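Hemolysin activator protein CdiB (Acinetobacter baumannii ACICU, PDB 6WIL) probably transports its partner CdiA toxin protein across the outer membrane, as a two-partner secretion transporter of the Omp85 superfamily. Local coordinates at residues His46-Glu51 with Leu91-Gly96; Lys81-His86 with Val104-Asn109; Lys182-Val187 with Gly241-Phe246; Leu252-Ser257 with Tyr271-Gln276. One frame throughout, in Å; residues are numbered along the deposited sequence.

Contact 1. Residues His46-Glu51 with Leu91-Gly96; sequences HLVVEE and LGKCIG
V48 and I95 make the apolar centre of this contact. The CA-CB bond of I95 leads away from 46-51, but chi2 of -48° turns CD1 back. CD1 then sits 3.6 Å from V48 CG2 and 3.7 Å from V48 CG1, so both valine methyls touch one carbon. I95 itself is buried, and its side chain also meets L100 of helix 97-113. The other close-packed point is polar. The carboxylate of E51 lies against the backbone of G96, with E51 CD 3.3 Å from G96 CA. E51 OE1 takes a weak hydrogen bond from G96 N at 2.8 Å, bent to 127°. The same oxygen is hydrogen-bonded to S99 OG, and E51 OE2 accepts from Q98 N. The K93 side is looser. Only the alkyl part of K93 comes near, with its CD 3.9 Å from V48 CG1, while its NZ bonds to the carbonyl of Q88. C94, partly exposed beside it, is tied by a disulfide to C54. G96 is the N-cap residue of helix 97-113. A carboxylate that accepts from backbone N-H groups at the N-cap and first turn is typical of a helix N terminus, here in the ShlB-type POTRA domain.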
loop_
_atom_site.group_PDB
_atom_site.type_symbol
_atom_site.label_atom_id
_atom_site.label_comp_id
_atom_site.label_asym_id
_atom_site.label_seq_id
_atom_site.Cartn_x
_atom_site.Cartn_y
_atom_site.Cartn_z
ATOM N N HIS A 46 19.078 29.532 -16.687
ATOM C CA HIS A 46 19.841 30.759 -16.506
ATOM C C HIS A 46 19.023 31.721 -15.659
ATOM O O HIS A 46 17.923 32.121 -16.056
ATOM C CB HIS A 46 20.198 31.397 -17.851
ATOM C CG HIS A 46 20.408 30.407 -18.953
ATOM N ND1 HIS A 46 19.448 30.146 -19.907
ATOM C CD2 HIS A 46 21.462 29.611 -19.251
ATOM C CE1 HIS A 46 19.903 29.235 -20.749
ATOM N NE2 HIS A 46 21.122 28.892 -20.372
ATOM N N LEU A 47 19.556 32.084 -14.495
ATOM C CA LEU A 47 18.957 33.102 -13.644
ATOM C C LEU A 47 19.564 34.480 -13.856
ATOM O O LEU A 47 18.849 35.482 -13.756
ATOM C CB LEU A 47 19.105 32.712 -12.169
ATOM C CG LEU A 47 18.681 31.282 -11.814
ATOM C CD1 LEU A 47 19.116 30.925 -10.401
ATOM C CD2 LEU A 47 17.180 31.113 -11.978
ATOM N N VAL A 48 20.857 34.547 -14.160
ATOM C CA VAL A 48 21.560 35.810 -14.349
ATOM C C VAL A 48 21.550 36.168 -15.828
ATOM O O VAL A 48 21.900 35.344 -16.681
ATOM C CB VAL A 48 22.999 35.719 -13.815
ATOM C CG1 VAL A 48 23.733 37.040 -14.012
ATOM C CG2 VAL A 48 22.994 35.317 -12.353
ATOM N N VAL A 49 21.146 37.401 -16.134
ATOM C CA VAL A 49 21.160 37.931 -17.491
ATOM C C VAL A 49 21.950 39.236 -17.488
ATOM O O VAL A 49 22.287 39.781 -16.437
ATOM C CB VAL A 49 19.737 38.149 -18.049
ATOM C CG1 VAL A 49 19.004 36.821 -18.183
ATOM C CG2 VAL A 49 18.955 39.095 -17.153
ATOM N N GLU A 50 22.253 39.732 -18.690
ATOM C CA GLU A 50 22.988 40.984 -18.847
ATOM C C GLU A 50 22.014 42.157 -18.770
ATOM O O GLU A 50 21.039 42.209 -19.528
ATOM C CB GLU A 50 23.747 40.990 -20.173
ATOM N N GLU A 51 22.275 43.097 -17.858
ATOM C CA GLU A 51 21.294 44.108 -17.479
ATOM C C GLU A 51 21.913 45.498 -17.450
ATOM O O GLU A 51 23.132 45.661 -17.346
ATOM C CB GLU A 51 20.693 43.796 -16.113
ATOM C CG GLU A 51 20.577 42.321 -15.865
ATOM C CD GLU A 51 19.507 41.987 -14.874
ATOM O OE1 GLU A 51 19.815 41.296 -13.888
ATOM O OE2 GLU A 51 18.359 42.423 -15.082
ATOM N N LEU A 91 27.367 33.810 -7.300
ATOM C CA LEU A 91 28.367 34.546 -6.538
ATOM C C LEU A 91 29.387 35.201 -7.462
ATOM O O LEU A 91 30.006 34.538 -8.296
ATOM C CB LEU A 91 29.062 33.590 -5.569
ATOM C CG LEU A 91 29.643 34.169 -4.284
ATOM C CD1 LEU A 91 28.701 35.215 -3.715
ATOM C CD2 LEU A 91 29.863 33.051 -3.279
ATOM N N GLY A 92 29.545 36.514 -7.319
ATOM C CA GLY A 92 30.507 37.259 -8.102
ATOM C C GLY A 92 29.997 37.803 -9.416
ATOM O O GLY A 92 30.742 38.516 -10.099
ATOM N N LYS A 93 28.762 37.497 -9.801
ATOM C CA LYS A 93 28.227 38.039 -11.039
ATOM C C LYS A 93 27.548 39.383 -10.786
ATOM O O LYS A 93 27.317 39.791 -9.646
ATOM C CB LYS A 93 27.255 37.057 -11.690
ATOM C CG LYS A 93 27.950 35.874 -12.331
ATOM C CD LYS A 93 27.158 35.329 -13.502
ATOM C CE LYS A 93 27.975 34.303 -14.259
ATOM N NZ LYS A 93 28.731 33.445 -13.304
ATOM N N CYS A 94 27.237 40.081 -11.874
ATOM C CA CYS A 94 26.616 41.398 -11.810
ATOM C C CYS A 94 25.106 41.231 -11.934
ATOM O O CYS A 94 24.611 40.774 -12.971
ATOM C CB CYS A 94 27.161 42.308 -12.912
ATOM S SG CYS A 94 27.182 44.062 -12.474
ATOM N N ILE A 95 24.374 41.598 -10.888
ATOM C CA ILE A 95 22.950 41.301 -10.792
ATOM C C ILE A 95 22.152 42.587 -10.940
ATOM O O ILE A 95 22.303 43.518 -10.142
ATOM C CB ILE A 95 22.612 40.596 -9.469
ATOM C CG1 ILE A 95 23.356 39.260 -9.377
ATOM C CG2 ILE A 95 21.113 40.401 -9.341
ATOM C CD1 ILE A 95 23.241 38.421 -10.629
ATOM N N GLY A 96 21.292 42.630 -11.958
ATOM C CA GLY A 96 20.302 43.670 -12.106
ATOM C C GLY A 96 18.920 43.173 -11.711
ATOM O O GLY A 96 18.736 42.040 -11.270
#

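Contact 2. Residues Lys81-His86 with Val104-Asn109; sequences KAIKKH and VNYAQN
The rings of H86 and Y106 form a T-shaped (edge-to-face) pair. H86 brings its edge to one face of Y106, with CD2 4.0 Å from Y106 CZ. The ring centroids are 5.4 Å apart and the planes stand at 84°. Other groups meet the rim of the tyrosine. I83 CD1 lies near the ring plane, 3.5 Å from Y106 CD2. The carbonyl oxygen of A82 also lies in plane at the edge, 3.6 Å from Y106 CE2. CG of Y106 is anti to the backbone N (chi1 179°), which sends the start of the side chain toward helix 77-85. Helices 77-85 and 97-113, to which the segments belong, are the helix pair of a POTRA domain, which follows the β-α-α-β-β order. Their local axes come within 9.9 Å at a crossing angle of 129°. Near this approach A107 CB touches I83 CD1 at 3.9 Å. I83 also packs on I60 of strand 59-62, which ties helix 77-85 to the sheet. Both nitrogens of H86 are engaged: NE2 bonds to F44 O and ND1 to Q88 N. These two bonds fix the rotation of the imidazole. The ring of F44 also meets Y106.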
loop_
_atom_site.group_PDB
_atom_site.type_symbol
_atom_site.label_atom_id
_atom_site.label_comp_id
_atom_site.label_asym_id
_atom_site.label_seq_id
_atom_site.Cartn_x
_atom_site.Cartn_y
_atom_site.Cartn_z
ATOM N N LYS A 81 21.594 27.113 -0.019
ATOM C CA LYS A 81 22.346 26.009 -0.606
ATOM C C LYS A 81 22.022 25.846 -2.086
ATOM O O LYS A 81 22.924 25.726 -2.923
ATOM C CB LYS A 81 22.045 24.709 0.140
ATOM C CG LYS A 81 23.062 24.300 1.188
ATOM C CD LYS A 81 22.963 22.799 1.435
ATOM C CE LYS A 81 22.826 22.469 2.909
ATOM N NZ LYS A 81 21.993 21.249 3.108
ATOM N N ALA A 82 20.730 25.841 -2.425
ATOM C CA ALA A 82 20.338 25.649 -3.816
ATOM C C ALA A 82 20.797 26.811 -4.687
ATOM O O ALA A 82 21.203 26.604 -5.837
ATOM C CB ALA A 82 18.825 25.460 -3.918
ATOM N N ILE A 83 20.748 28.037 -4.157
ATOM C CA ILE A 83 21.207 29.198 -4.919
ATOM C C ILE A 83 22.686 29.058 -5.256
ATOM O O ILE A 83 23.088 29.144 -6.422
ATOM C CB ILE A 83 20.938 30.498 -4.140
ATOM C CG1 ILE A 83 19.435 30.731 -3.971
ATOM C CG2 ILE A 83 21.589 31.681 -4.849
ATOM C CD1 ILE A 83 18.699 30.915 -5.272
ATOM N N LYS A 84 23.516 28.834 -4.234
ATOM C CA LYS A 84 24.954 28.700 -4.430
ATOM C C LYS A 84 25.325 27.461 -5.238
ATOM O O LYS A 84 26.419 27.417 -5.810
ATOM C CB LYS A 84 25.658 28.673 -3.075
ATOM C CG LYS A 84 25.594 29.995 -2.329
ATOM C CD LYS A 84 26.351 29.941 -1.013
ATOM C CE LYS A 84 26.401 31.313 -0.358
ATOM N NZ LYS A 84 27.080 31.265 0.963
ATOM N N LYS A 85 24.446 26.461 -5.298
ATOM C CA LYS A 85 24.725 25.245 -6.051
ATOM C C LYS A 85 24.425 25.400 -7.536
ATOM O O LYS A 85 24.923 24.606 -8.342
ATOM C CB LYS A 85 23.915 24.080 -5.462
ATOM C CG LYS A 85 24.163 22.705 -6.078
ATOM C CD LYS A 85 25.546 22.160 -5.748
ATOM C CE LYS A 85 25.628 20.674 -6.072
ATOM N NZ LYS A 85 24.587 19.907 -5.327
ATOM N N HIS A 86 23.644 26.407 -7.911
ATOM C CA HIS A 86 23.226 26.558 -9.298
ATOM C C HIS A 86 24.450 26.698 -10.200
ATOM O O HIS A 86 25.359 27.479 -9.888
ATOM C CB HIS A 86 22.311 27.773 -9.448
ATOM C CG HIS A 86 21.660 27.879 -10.792
ATOM N ND1 HIS A 86 22.316 28.374 -11.899
ATOM C CD2 HIS A 86 20.412 27.558 -11.208
ATOM C CE1 HIS A 86 21.501 28.349 -12.939
ATOM N NE2 HIS A 86 20.339 27.861 -12.546
ATOM N N VAL A 104 15.152 35.205 -6.956
ATOM C CA VAL A 104 14.104 35.114 -5.946
ATOM C C VAL A 104 13.077 34.054 -6.332
ATOM O O VAL A 104 12.682 33.224 -5.506
ATOM C CB VAL A 104 13.454 36.494 -5.727
ATOM C CG1 VAL A 104 12.053 36.348 -5.151
ATOM C CG2 VAL A 104 14.317 37.334 -4.801
ATOM N N ASN A 105 12.636 34.057 -7.594
ATOM C CA ASN A 105 11.675 33.049 -8.039
ATOM C C ASN A 105 12.240 31.642 -7.924
ATOM O O ASN A 105 11.493 30.694 -7.659
ATOM C CB ASN A 105 11.248 33.317 -9.481
ATOM C CG ASN A 105 10.220 34.417 -9.589
ATOM O OD1 ASN A 105 9.383 34.590 -8.702
ATOM N ND2 ASN A 105 10.273 35.168 -10.682
ATOM N N TYR A 106 13.548 31.487 -8.132
ATOM C CA TYR A 106 14.172 30.175 -8.003
ATOM C C TYR A 106 14.198 29.719 -6.550
ATOM O O TYR A 106 13.904 28.555 -6.253
ATOM C CB TYR A 106 15.587 30.218 -8.586
ATOM C CG TYR A 106 16.355 28.917 -8.501
ATOM C CD1 TYR A 106 15.915 27.782 -9.165
ATOM C CD2 TYR A 106 17.537 28.834 -7.778
ATOM C CE1 TYR A 106 16.622 26.595 -9.103
ATOM C CE2 TYR A 106 18.251 27.651 -7.708
ATOM C CZ TYR A 106 17.788 26.535 -8.373
ATOM O OH TYR A 106 18.493 25.355 -8.308
ATOM N N ALA A 107 14.542 30.625 -5.631
ATOM C CA ALA A 107 14.550 30.278 -4.217
ATOM C C ALA A 107 13.147 30.041 -3.674
ATOM O O ALA A 107 12.996 29.349 -2.662
ATOM C CB ALA A 107 15.246 31.375 -3.412
ATOM N N GLN A 108 12.121 30.594 -4.323
ATOM C CA GLN A 108 10.747 30.360 -3.894
ATOM C C GLN A 108 10.227 29.029 -4.419
ATOM O O GLN A 108 9.488 28.329 -3.717
ATOM C CB GLN A 108 9.852 31.510 -4.356
ATOM C CG GLN A 108 8.363 31.304 -4.102
ATOM C CD GLN A 108 7.987 31.419 -2.636
ATOM O OE1 GLN A 108 8.766 31.903 -1.815
ATOM N NE2 GLN A 108 6.779 30.975 -2.301
ATOM N N ASN A 109 10.596 28.667 -5.650
ATOM C CA ASN A 109 10.262 27.342 -6.159
ATOM C C ASN A 109 10.900 26.258 -5.301
ATOM O O ASN A 109 10.288 25.215 -5.047
ATOM C CB ASN A 109 10.707 27.214 -7.617
ATOM C CG ASN A 109 10.483 25.823 -8.178
ATOM O OD1 ASN A 109 9.366 25.466 -8.549
ATOM N ND2 ASN A 109 11.550 25.034 -8.254
#

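Contact 3. Residues Lys182-Val187 with Gly241-Phe246; sequences KRVYAV and GINNPF
The carbonyl oxygen of R183 accepts a hydrogen bond from N243 ND2 at 2.9 Å. The N-H...O angle is 155°. The oxygen lies only 4° out of the asparagine amide plane, so the N-H is well aimed. The same amide turns OD1 against V184, 3.2 Å from V184 CA and equally far from V184 CB. Both ends of the N243 amide therefore meet 183-184. V184 also packs on N244. Its CG1 sits 3.6 Å from N244 CB, and its CG2 comes to 4.1 Å from N244 ND2. The two side chains cross at about a right angle. N244 has a left-handed backbone (phi 58°) at the turn that follows strand 232-243. The adjacent N243 and N244 can therefore both point their side chains at V184. The N244 amide has partners of its own: ND2 bonds to Q156 OE1, and OD1 accepts a weak bond from N249 N. R183 sends its guanidinium elsewhere, to a salt bridge with D283. The contact joins the start of strand 185-193, in the second POTRA domain, to a short turn of the barrel. Such a junction is characteristic of Omp85-type transporters, whose POTRA domains lie on the periplasmic side.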
loop_
_atom_site.group_PDB
_atom_site.type_symbol
_atom_site.label_atom_id
_atom_site.label_comp_id
_atom_site.label_asym_id
_atom_site.label_seq_id
_atom_site.Cartn_x
_atom_site.Cartn_y
_atom_site.Cartn_z
ATOM N N LYS A 182 -8.986 10.643 6.452
ATOM C CA LYS A 182 -9.847 10.056 5.433
ATOM C C LYS A 182 -10.093 8.571 5.646
ATOM O O LYS A 182 -10.892 7.984 4.910
ATOM C CB LYS A 182 -9.260 10.291 4.041
ATOM C CG LYS A 182 -9.541 11.680 3.498
ATOM C CD LYS A 182 -8.618 12.016 2.345
ATOM C CE LYS A 182 -8.765 11.041 1.188
ATOM N NZ LYS A 182 -10.037 11.227 0.439
ATOM N N ARG A 183 -9.434 7.950 6.627
ATOM C CA ARG A 183 -9.781 6.576 6.967
ATOM C C ARG A 183 -11.159 6.493 7.605
ATOM O O ARG A 183 -11.870 5.504 7.409
ATOM C CB ARG A 183 -8.727 5.979 7.898
ATOM C CG ARG A 183 -7.379 5.782 7.238
ATOM C CD ARG A 183 -6.375 5.193 8.203
ATOM N NE ARG A 183 -5.033 5.175 7.634
ATOM C CZ ARG A 183 -4.003 4.536 8.176
ATOM N NH1 ARG A 183 -4.164 3.850 9.301
ATOM N NH2 ARG A 183 -2.816 4.578 7.590
ATOM N N VAL A 184 -11.560 7.520 8.350
ATOM C CA VAL A 184 -12.824 7.501 9.077
ATOM C C VAL A 184 -13.754 8.644 8.696
ATOM O O VAL A 184 -14.939 8.598 9.060
ATOM C CB VAL A 184 -12.596 7.496 10.604
ATOM C CG1 VAL A 184 -11.674 6.347 11.001
ATOM C CG2 VAL A 184 -12.023 8.816 11.058
ATOM N N TYR A 185 -13.276 9.660 7.977
ATOM C CA TYR A 185 -14.105 10.782 7.566
ATOM C C TYR A 185 -14.039 10.980 6.060
ATOM O O TYR A 185 -13.056 10.619 5.406
ATOM C CB TYR A 185 -13.677 12.104 8.215
ATOM C CG TYR A 185 -13.758 12.157 9.717
ATOM C CD1 TYR A 185 -14.985 12.234 10.369
ATOM C CD2 TYR A 185 -12.603 12.170 10.485
ATOM C CE1 TYR A 185 -15.055 12.293 11.748
ATOM C CE2 TYR A 185 -12.661 12.230 11.859
ATOM C CZ TYR A 185 -13.885 12.293 12.486
ATOM O OH TYR A 185 -13.925 12.357 13.858
ATOM N N ALA A 186 -15.104 11.566 5.521
ATOM C CA ALA A 186 -15.013 12.323 4.281
ATOM C C ALA A 186 -14.512 13.715 4.640
ATOM O O ALA A 186 -15.130 14.403 5.461
ATOM C CB ALA A 186 -16.368 12.388 3.577
ATOM N N VAL A 187 -13.387 14.124 4.059
ATOM C CA VAL A 187 -12.664 15.308 4.510
ATOM C C VAL A 187 -12.651 16.360 3.410
ATOM O O VAL A 187 -12.468 16.042 2.230
ATOM C CB VAL A 187 -11.223 14.956 4.939
ATOM C CG1 VAL A 187 -10.478 16.203 5.388
ATOM C CG2 VAL A 187 -11.242 13.922 6.046
ATOM N N GLY A 241 -16.576 -4.522 8.751
ATOM C CA GLY A 241 -15.697 -3.392 8.951
ATOM C C GLY A 241 -16.307 -2.396 9.915
ATOM O O GLY A 241 -17.410 -1.894 9.682
ATOM N N ILE A 242 -15.608 -2.117 11.010
ATOM C CA ILE A 242 -16.027 -1.129 11.992
ATOM C C ILE A 242 -15.112 0.081 11.867
ATOM O O ILE A 242 -13.885 -0.049 11.941
ATOM C CB ILE A 242 -15.998 -1.704 13.417
ATOM C CG1 ILE A 242 -16.955 -2.892 13.510
ATOM C CG2 ILE A 242 -16.371 -0.631 14.427
ATOM C CD1 ILE A 242 -16.549 -3.917 14.532
ATOM N N ASN A 243 -15.710 1.254 11.688
ATOM C CA ASN A 243 -14.990 2.478 11.360
ATOM C C ASN A 243 -14.916 3.375 12.589
ATOM O O ASN A 243 -15.951 3.767 13.139
ATOM C CB ASN A 243 -15.678 3.201 10.205
ATOM C CG ASN A 243 -14.866 4.352 9.677
ATOM O OD1 ASN A 243 -15.074 5.501 10.066
ATOM N ND2 ASN A 243 -13.935 4.055 8.778
ATOM N N ASN A 244 -13.692 3.699 13.010
ATOM C CA ASN A 244 -13.411 4.606 14.121
ATOM C C ASN A 244 -14.047 4.145 15.433
ATOM O O ASN A 244 -14.646 4.968 16.138
ATOM C CB ASN A 244 -13.898 6.018 13.771
ATOM C CG ASN A 244 -13.123 7.106 14.495
ATOM O OD1 ASN A 244 -11.943 6.944 14.808
ATOM N ND2 ASN A 244 -13.787 8.229 14.759
ATOM N N PRO A 245 -13.915 2.867 15.820
ATOM C CA PRO A 245 -14.647 2.404 17.014
ATOM C C PRO A 245 -14.181 3.052 18.306
ATOM O O PRO A 245 -15.019 3.442 19.126
ATOM C CB PRO A 245 -14.392 0.890 17.011
ATOM C CG PRO A 245 -13.079 0.743 16.340
ATOM C CD PRO A 245 -13.029 1.815 15.286
ATOM N N PHE A 246 -12.871 3.178 18.520
ATOM C CA PHE A 246 -12.339 3.813 19.718
ATOM C C PHE A 246 -12.015 5.290 19.506
ATOM O O PHE A 246 -11.282 5.875 20.310
ATOM C CB PHE A 246 -11.100 3.064 20.211
ATOM C CG PHE A 246 -11.400 1.704 20.765
ATOM C CD1 PHE A 246 -11.928 1.563 22.039
ATOM C CD2 PHE A 246 -11.158 0.566 20.015
ATOM C CE1 PHE A 246 -12.212 0.314 22.555
ATOM C CE2 PHE A 246 -11.437 -0.688 20.526
ATOM C CZ PHE A 246 -11.965 -0.814 21.797
#

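Contact 4. Residues Leu252-Ser257 with Tyr271-Gln276; sequences LSLNVS and YFISYQ
S253 with S274 and N255 with F272 are the hydrogen-bonded pairs of an antiparallel β-hairpin in the wall of the 16-stranded barrel. Each pair makes two backbone bonds, N to O in both directions. The bond from S253 N to S274 O is 2.8 Å and nearly straight at 170°. That from F272 N to N255 O has the same length but is more bent, at 144°. CA-H...O contacts add to these bonds; one runs from L252 CA to S274 O, 3.3 Å. L252, L254, V256, Y271, I273 and Y275 share one face, which probably looks toward lipid. There L254 and I273 lie side by side, pointing the same way, with L254 CD2 3.7 Å from I273 CG1. L252 CD1 also touches I273 CG1, at 3.9 Å, and these two side chains cross obliquely. V256 CG2 packs on Y271 CD2 at 4.0 Å. The opposite face carries S253, N255, F272 and S274 and looks into the barrel. F272 packs there on L18 and L21 of helix 8-27, and N255 ND2 bonds to N237 OD1. Y275 turns the edge of its ring to L252 CB, which lies 4.1 Å from CD1, and its hydroxyl bonds to D250 OD2.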
loop_
_atom_site.group_PDB
_atom_site.type_symbol
_atom_site.label_atom_id
_atom_site.label_comp_id
_atom_site.label_asym_id
_atom_site.label_seq_id
_atom_site.Cartn_x
_atom_site.Cartn_y
_atom_site.Cartn_z
ATOM N N LEU A 252 -11.264 -1.371 12.521
ATOM C CA LEU A 252 -11.312 -2.750 12.979
ATOM C C LEU A 252 -12.012 -3.590 11.921
ATOM O O LEU A 252 -13.128 -3.267 11.503
ATOM C CB LEU A 252 -12.040 -2.856 14.320
ATOM C CG LEU A 252 -12.275 -4.264 14.878
ATOM C CD1 LEU A 252 -10.968 -4.913 15.293
ATOM C CD2 LEU A 252 -13.250 -4.215 16.047
ATOM N N SER A 253 -11.350 -4.655 11.482
ATOM C CA SER A 253 -11.873 -5.524 10.440
ATOM C C SER A 253 -11.986 -6.946 10.970
ATOM O O SER A 253 -11.104 -7.424 11.691
ATOM C CB SER A 253 -10.979 -5.485 9.198
ATOM O OG SER A 253 -10.755 -4.147 8.780
ATOM N N LEU A 254 -13.081 -7.614 10.617
ATOM C CA LEU A 254 -13.334 -8.988 11.020
ATOM C C LEU A 254 -13.757 -9.791 9.802
ATOM O O LEU A 254 -14.542 -9.314 8.976
ATOM C CB LEU A 254 -14.423 -9.066 12.092
ATOM C CG LEU A 254 -14.330 -8.086 13.263
ATOM C CD1 LEU A 254 -15.618 -8.104 14.071
ATOM C CD2 LEU A 254 -13.142 -8.421 14.142
ATOM N N ASN A 255 -13.237 -11.010 9.690
ATOM C CA ASN A 255 -13.589 -11.882 8.577
ATOM C C ASN A 255 -13.719 -13.314 9.072
ATOM O O ASN A 255 -12.857 -13.802 9.807
ATOM C CB ASN A 255 -12.543 -11.796 7.460
ATOM C CG ASN A 255 -13.074 -12.288 6.130
ATOM O OD1 ASN A 255 -13.631 -11.514 5.348
ATOM N ND2 ASN A 255 -12.912 -13.582 5.866
ATOM N N VAL A 256 -14.803 -13.979 8.674
ATOM C CA VAL A 256 -15.020 -15.393 8.961
ATOM C C VAL A 256 -15.278 -16.104 7.642
ATOM O O VAL A 256 -16.164 -15.705 6.879
ATOM C CB VAL A 256 -16.191 -15.620 9.935
ATOM C CG1 VAL A 256 -16.353 -17.105 10.223
ATOM C CG2 VAL A 256 -15.962 -14.853 11.223
ATOM N N SER A 257 -14.507 -17.152 7.375
ATOM C CA SER A 257 -14.560 -17.856 6.104
ATOM C C SER A 257 -14.894 -19.324 6.333
ATOM O O SER A 257 -14.420 -19.936 7.294
ATOM C CB SER A 257 -13.226 -17.729 5.358
ATOM O OG SER A 257 -13.408 -17.847 3.956
ATOM N N TYR A 271 -11.030 -17.544 10.941
ATOM C CA TYR A 271 -11.376 -16.310 11.635
ATOM C C TYR A 271 -10.197 -15.350 11.548
ATOM O O TYR A 271 -9.056 -15.743 11.810
ATOM C CB TYR A 271 -11.734 -16.594 13.102
ATOM C CG TYR A 271 -12.047 -15.372 13.945
ATOM C CD1 TYR A 271 -11.029 -14.579 14.470
ATOM C CD2 TYR A 271 -13.360 -15.028 14.243
ATOM C CE1 TYR A 271 -11.311 -13.468 15.243
ATOM C CE2 TYR A 271 -13.650 -13.919 15.022
ATOM C CZ TYR A 271 -12.624 -13.145 15.518
ATOM O OH TYR A 271 -12.908 -12.044 16.291
ATOM N N PHE A 272 -10.474 -14.092 11.200
ATOM C CA PHE A 272 -9.438 -13.081 11.007
ATOM C C PHE A 272 -9.891 -11.753 11.593
ATOM O O PHE A 272 -11.003 -11.293 11.315
ATOM C CB PHE A 272 -9.110 -12.910 9.519
ATOM C CG PHE A 272 -8.108 -11.825 9.233
ATOM C CD1 PHE A 272 -6.748 -12.077 9.326
ATOM C CD2 PHE A 272 -8.525 -10.557 8.855
ATOM C CE1 PHE A 272 -5.823 -11.083 9.055
ATOM C CE2 PHE A 272 -7.604 -9.561 8.583
ATOM C CZ PHE A 272 -6.251 -9.824 8.682
ATOM N N ILE A 273 -9.026 -11.134 12.391
ATOM C CA ILE A 273 -9.297 -9.835 12.992
ATOM C C ILE A 273 -8.099 -8.929 12.750
ATOM O O ILE A 273 -6.949 -9.348 12.914
ATOM C CB ILE A 273 -9.600 -9.955 14.500
ATOM C CG1 ILE A 273 -9.568 -8.580 15.171
ATOM C CG2 ILE A 273 -8.623 -10.902 15.167
ATOM C CD1 ILE A 273 -9.939 -8.610 16.634
ATOM N N SER A 274 -8.367 -7.690 12.352
ATOM C CA SER A 274 -7.319 -6.719 12.072
ATOM C C SER A 274 -7.687 -5.390 12.711
ATOM O O SER A 274 -8.830 -4.935 12.592
ATOM C CB SER A 274 -7.115 -6.549 10.565
ATOM O OG SER A 274 -5.902 -5.870 10.293
ATOM N N TYR A 275 -6.725 -4.779 13.395
ATOM C CA TYR A 275 -6.889 -3.455 13.976
ATOM C C TYR A 275 -5.745 -2.566 13.514
ATOM O O TYR A 275 -4.590 -2.998 13.471
ATOM C CB TYR A 275 -6.930 -3.523 15.499
ATOM C CG TYR A 275 -7.253 -2.212 16.175
ATOM C CD1 TYR A 275 -8.492 -1.605 16.002
ATOM C CD2 TYR A 275 -6.331 -1.593 17.009
ATOM C CE1 TYR A 275 -8.797 -0.412 16.630
ATOM C CE2 TYR A 275 -6.630 -0.401 17.643
ATOM C CZ TYR A 275 -7.862 0.186 17.448
ATOM O OH TYR A 275 -8.155 1.376 18.076
ATOM N N GLN A 276 -6.071 -1.321 13.176
ATOM C CA GLN A 276 -5.101 -0.404 12.591
ATOM C C GLN A 276 -5.446 1.017 13.005
ATOM O O GLN A 276 -6.591 1.445 12.836
ATOM C CB GLN A 276 -5.101 -0.522 11.064
ATOM C CG GLN A 276 -3.752 -0.290 10.414
ATOM C CD GLN A 276 -3.821 -0.371 8.902
ATOM O OE1 GLN A 276 -4.796 -0.870 8.338
ATOM N NE2 GLN A 276 -2.789 0.133 8.236
#

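How the contacts relate
From the N terminus, helix 8-27 comes first, then the loop that opens contact 1. Contact 1 closes a loop of 39 residues and contact 2 one of 17. The two cross: 81-86 lies inside the first loop, and 104-109 follows it. Contact 1 ties 46-51 to strand 94-95, and contact 2 pairs two helices of the ShlB-type POTRA domain. They meet at L47, whose CD1 packs on H86 CD2 and Y106 CD2. Contact 3 follows in series. It closes a loop of 53 residues and ties the second POTRA domain to the barrel. Contact 4 joins the two strands of hairpin 251-261/266-279. Contacts 3 and 4 share the barrel sheet; I242 N probably bonds to L252 O between them.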